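Local coordinates for ATP-dependent DNA helicase (Mycobacterium smegmatis, PDB 5V9X), which unwinds RNA:DNA hybrids as an ATP-dependent helicase that tracks 3'-to-5' along single-stranded DNA, at residues T683-E688 with V699-P704; A714-R719 with E763-A768. One frame throughout, in Å; residues are numbered along the deposited sequence.

Both contacts belong to the DEAD/H-associated region near the C-terminal end of the helicase, and they follow one another in series along the chain: the hairpin of contact 1 is closed before contact 2 opens. Strand 697-702, the second arm of that hairpin, leads into helix 707-725, which carries residues 714-719 of contact 2. The two centres lie 19 Å apart, with nearest atoms about 7 Å from each other. Contact 1 builds part of a mixed sheet; contact 2 packs the following helix against helix 759-769. Together they join elements of one alpha/beta unit in the C-terminal region, and neither touches the bound DNA, whose nearest atoms are about 10 Å and 17 Å away.

Contact 1: T683-E688 with V699-P704; sequences TTFVVE and VILHSP
S703 lays its CB over the face of the F685 ring, 3.7 Å from the ring centroid and only 14° off the normal, a CH-pi contact. The ring of F685 is put there by a chi1 of -65°, which sets CG beside its own backbone N and anti to the carbonyl carbon. S703 OG lies over the same face, 3.4 Å from F685 CZ, and is hydrogen-bonded with H710 NE2. From F685 the apolar row continues on one side of the strands: L701 CD1 meets both F685 CB and V687 CG2, and V687 CG1 reaches V699 CG1 at 3.6 Å.

These residues sit on an antiparallel beta hairpin, strands 684-691 and 697-702, whose first arm is hydrogen-bonded on its other edge to the parallel strand 854-859 of the same mixed sheet. V687 and L701 form a non-hydrogen-bonded pair between two hydrogen-bonded ones. In the E688-I700 pair, E688 N gives to I700 O at 2.8 Å, and I700 N gives to E688 O at 2.7 Å. V686 O is gripped twice by one residue, firmly by H702 N at 2.7 Å and weakly by H702 ND1 at 3.2 Å.

V686 O lies at the edge of the imidazole, near its plane, and the weak bond probably helps set the ring's rotation. On this opposite face of the hairpin E688, its chain extended and its CG anti to the backbone N, crosses the H702 side chain at a slant. The carboxylate and imidazole planes are 13° apart; OE1 approaches the ring obliquely, 3.1 Å from H702 CE1, and makes no hydrogen bond to it. E688 OE1 is hydrogen-bonded to S864 OG and OE2 to T860 OG1, and A867 and F866 of helix 865-870 touch E688 and H702 respectively.

Contact 2: A714-R719 with E763-A768; sequences ALAVGR and EPIVTA
I765 sets its CG2 methyl over A716, touching both CA and CB of the alanine at 3.8 Å. The isoleucine branches so that CG2 is the arm anti to the backbone N, while CG1 turns back beside that N (chi1 -72°); CG2 is therefore the branch that does the touching. The same methyl meets the aliphatic part of R719, 4.1 Å from CD, so that one branch spans two residues three apart along helix 714-719. The small A716 is consistent with the close approach of the backbones here, where the CA atoms of A716 and I765 are 6.2 Å apart.

Helices 707-725 and 759-769 pack here almost at right angles: the axes of segments 714-719 and 763-768 cross at 82°, with a closest approach of 9.1 Å. So steep a crossing confines the touching residues to a small patch, and just 263 Å² is buried, both sides summed. One residue before A716, L715 sends CD1 to V766 CG1 at 4.3 Å, a looser apolar touch; S773 and Y836 also touch this leucine, and F757 packs on A716.

At the other end of the patch R719 reaches across, its chain extended from CG to NE and started off by a CG anti to the backbone N (chi1 -178°). The edge of the guanidinium, at NH1, comes 3.5 Å from A768 CB. This is a van der Waals contact with a methyl; the charge is met further along the second helix, where E769 OE2 makes a salt bridge with NH1, while E723 on the arginine's own helix forms a long, weak ion pair with NE.

Contact 1: T683-E688 with V699-P704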
# COMPACT_ATOMS: atom_id res chain seq x y z
N THR A 683 12.22 24.73 -3.23
CA THR A 683 12.21 26.15 -2.93
C THR A 683 11.74 27.02 -4.08
O THR A 683 11.41 28.19 -3.84
CB THR A 683 13.62 26.61 -2.50
OG1 THR A 683 14.51 26.51 -3.62
CG2 THR A 683 14.13 25.76 -1.36
N THR A 684 11.71 26.50 -5.31
CA THR A 684 11.33 27.30 -6.47
C THR A 684 10.35 26.50 -7.33
O THR A 684 10.70 25.43 -7.83
CB THR A 684 12.55 27.70 -7.31
OG1 THR A 684 13.01 26.56 -8.06
CG2 THR A 684 13.69 28.20 -6.43
N PHE A 685 9.14 27.02 -7.48
CA PHE A 685 8.20 26.51 -8.47
C PHE A 685 8.40 27.26 -9.78
O PHE A 685 8.81 28.43 -9.79
CB PHE A 685 6.75 26.67 -8.00
CG PHE A 685 6.38 25.86 -6.79
CD1 PHE A 685 7.23 24.88 -6.30
CD2 PHE A 685 5.17 26.06 -6.15
CE1 PHE A 685 6.88 24.13 -5.19
CE2 PHE A 685 4.82 25.32 -5.04
CZ PHE A 685 5.67 24.36 -4.56
N VAL A 686 8.10 26.60 -10.89
CA VAL A 686 8.21 27.19 -12.21
C VAL A 686 6.85 27.12 -12.89
O VAL A 686 6.27 26.04 -13.03
CB VAL A 686 9.28 26.50 -13.07
CG1 VAL A 686 9.23 27.04 -14.49
CG2 VAL A 686 10.66 26.72 -12.47
N VAL A 687 6.34 28.28 -13.32
CA VAL A 687 5.13 28.36 -14.11
C VAL A 687 5.55 28.55 -15.56
O VAL A 687 6.13 29.58 -15.92
CB VAL A 687 4.21 29.49 -13.63
CG1 VAL A 687 3.04 29.66 -14.58
CG2 VAL A 687 3.71 29.18 -12.22
N GLU A 688 5.26 27.56 -16.40
CA GLU A 688 5.69 27.54 -17.79
C GLU A 688 4.48 27.71 -18.70
O GLU A 688 3.45 27.06 -18.49
CB GLU A 688 6.42 26.23 -18.10
CG GLU A 688 6.79 26.06 -19.56
CD GLU A 688 7.65 24.84 -19.79
OE1 GLU A 688 8.02 24.17 -18.80
OE2 GLU A 688 7.97 24.55 -20.96
N VAL A 699 -0.64 26.57 -19.59
CA VAL A 699 0.11 27.07 -18.44
C VAL A 699 0.33 25.91 -17.48
O VAL A 699 -0.63 25.34 -16.95
CB VAL A 699 -0.61 28.23 -17.75
CG1 VAL A 699 0.27 28.85 -16.68
CG2 VAL A 699 -1.02 29.28 -18.78
N ILE A 700 1.59 25.57 -17.24
CA ILE A 700 1.97 24.42 -16.44
C ILE A 700 2.65 24.91 -15.16
O ILE A 700 3.58 25.71 -15.22
CB ILE A 700 2.90 23.47 -17.21
CG1 ILE A 700 2.17 22.88 -18.42
CG2 ILE A 700 3.41 22.36 -16.31
CD1 ILE A 700 3.05 22.03 -19.31
N LEU A 701 2.16 24.43 -14.02
CA LEU A 701 2.82 24.67 -12.74
C LEU A 701 3.76 23.51 -12.46
O LEU A 701 3.32 22.35 -12.46
CB LEU A 701 1.81 24.84 -11.61
CG LEU A 701 2.39 24.83 -10.19
CD1 LEU A 701 3.40 25.96 -10.01
CD2 LEU A 701 1.29 24.92 -9.15
N HIS A 702 5.03 23.81 -12.22
CA HIS A 702 6.02 22.79 -11.90
C HIS A 702 6.28 22.79 -10.40
O HIS A 702 6.63 23.83 -9.83
CB HIS A 702 7.32 23.04 -12.67
CG HIS A 702 7.23 22.76 -14.14
ND1 HIS A 702 6.54 23.58 -15.01
CD2 HIS A 702 7.75 21.76 -14.89
CE1 HIS A 702 6.65 23.10 -16.23
NE2 HIS A 702 7.37 22.00 -16.19
N SER A 703 6.11 21.63 -9.78
CA SER A 703 6.27 21.45 -8.34
C SER A 703 6.35 19.97 -8.02
O SER A 703 5.55 19.19 -8.55
CB SER A 703 5.11 22.10 -7.58
OG SER A 703 4.93 21.50 -6.31
N PRO A 704 7.28 19.53 -7.18
CA PRO A 704 7.42 18.10 -6.88
C PRO A 704 6.58 17.59 -5.73
O PRO A 704 6.68 16.40 -5.41
CB PRO A 704 8.91 18.00 -6.54
CG PRO A 704 9.20 19.29 -5.85
CD PRO A 704 8.32 20.34 -6.52

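Contact 2: A714-R719 with E763-A768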
# COMPACT_ATOMS: atom_id res chain seq x y z
N ALA A 714 -5.68 21.93 -7.61
CA ALA A 714 -6.41 22.01 -8.87
C ALA A 714 -7.87 22.38 -8.65
O ALA A 714 -8.46 23.09 -9.47
CB ALA A 714 -6.31 20.68 -9.62
N LEU A 715 -8.47 21.92 -7.55
CA LEU A 715 -9.83 22.34 -7.21
C LEU A 715 -9.91 23.86 -7.05
O LEU A 715 -10.84 24.49 -7.54
CB LEU A 715 -10.29 21.66 -5.92
CG LEU A 715 -10.47 20.14 -5.92
CD1 LEU A 715 -10.77 19.65 -4.52
CD2 LEU A 715 -11.57 19.74 -6.88
N ALA A 716 -8.94 24.44 -6.35
CA ALA A 716 -8.94 25.89 -6.13
C ALA A 716 -8.74 26.64 -7.43
O ALA A 716 -9.44 27.62 -7.71
CB ALA A 716 -7.87 26.26 -5.11
N VAL A 717 -7.77 26.20 -8.25
CA VAL A 717 -7.54 26.82 -9.55
C VAL A 717 -8.79 26.70 -10.42
O VAL A 717 -9.16 27.65 -11.13
CB VAL A 717 -6.31 26.19 -10.23
CG1 VAL A 717 -6.15 26.72 -11.64
CG2 VAL A 717 -5.06 26.45 -9.41
N GLY A 718 -9.45 25.54 -10.38
CA GLY A 718 -10.65 25.36 -11.18
C GLY A 718 -11.74 26.34 -10.80
O GLY A 718 -12.37 26.96 -11.67
N ARG A 719 -11.99 26.51 -9.50
CA ARG A 719 -12.98 27.47 -9.03
C ARG A 719 -12.70 28.86 -9.57
O ARG A 719 -13.59 29.53 -10.10
CB ARG A 719 -13.02 27.48 -7.51
CG ARG A 719 -14.06 28.43 -6.92
CD ARG A 719 -13.85 28.63 -5.43
NE ARG A 719 -15.02 29.22 -4.79
CZ ARG A 719 -15.88 28.53 -4.04
NH1 ARG A 719 -15.68 27.24 -3.82
NH2 ARG A 719 -16.92 29.14 -3.49
N GLU A 763 -8.23 25.96 2.89
CA GLU A 763 -9.09 24.92 3.45
C GLU A 763 -10.58 25.16 3.21
O GLU A 763 -11.30 24.18 2.93
CB GLU A 763 -8.80 24.75 4.95
CG GLU A 763 -9.67 23.72 5.64
CD GLU A 763 -8.98 23.09 6.84
OE1 GLU A 763 -7.74 23.11 6.89
OE2 GLU A 763 -9.69 22.56 7.73
N PRO A 764 -11.12 26.38 3.30
CA PRO A 764 -12.54 26.56 2.96
C PRO A 764 -12.84 26.26 1.50
O PRO A 764 -13.86 25.62 1.20
CB PRO A 764 -12.81 28.03 3.31
CG PRO A 764 -11.76 28.39 4.28
CD PRO A 764 -10.55 27.62 3.86
N ILE A 765 -11.99 26.72 0.58
CA ILE A 765 -12.22 26.48 -0.85
C ILE A 765 -12.28 24.99 -1.14
O ILE A 765 -13.22 24.51 -1.79
CB ILE A 765 -11.12 27.17 -1.68
CG1 ILE A 765 -11.30 28.69 -1.68
CG2 ILE A 765 -11.11 26.63 -3.10
CD1 ILE A 765 -10.15 29.43 -2.33
N VAL A 766 -11.29 24.24 -0.66
CA VAL A 766 -11.24 22.80 -0.91
C VAL A 766 -12.49 22.12 -0.36
O VAL A 766 -13.02 21.18 -0.97
CB VAL A 766 -9.95 22.20 -0.32
CG1 VAL A 766 -9.99 20.68 -0.39
CG2 VAL A 766 -8.74 22.73 -1.06
N THR A 767 -12.99 22.60 0.78
CA THR A 767 -14.19 22.01 1.36
C THR A 767 -15.41 22.25 0.48
O THR A 767 -16.29 21.39 0.37
CB THR A 767 -14.42 22.57 2.77
OG1 THR A 767 -13.25 22.36 3.56
CG2 THR A 767 -15.60 21.88 3.44
N ALA A 768 -15.48 23.42 -0.16
CA ALA A 768 -16.64 23.74 -0.99
C ALA A 768 -16.60 23.05 -2.35
O ALA A 768 -17.66 22.79 -2.93
CB ALA A 768 -16.74 25.26 -1.18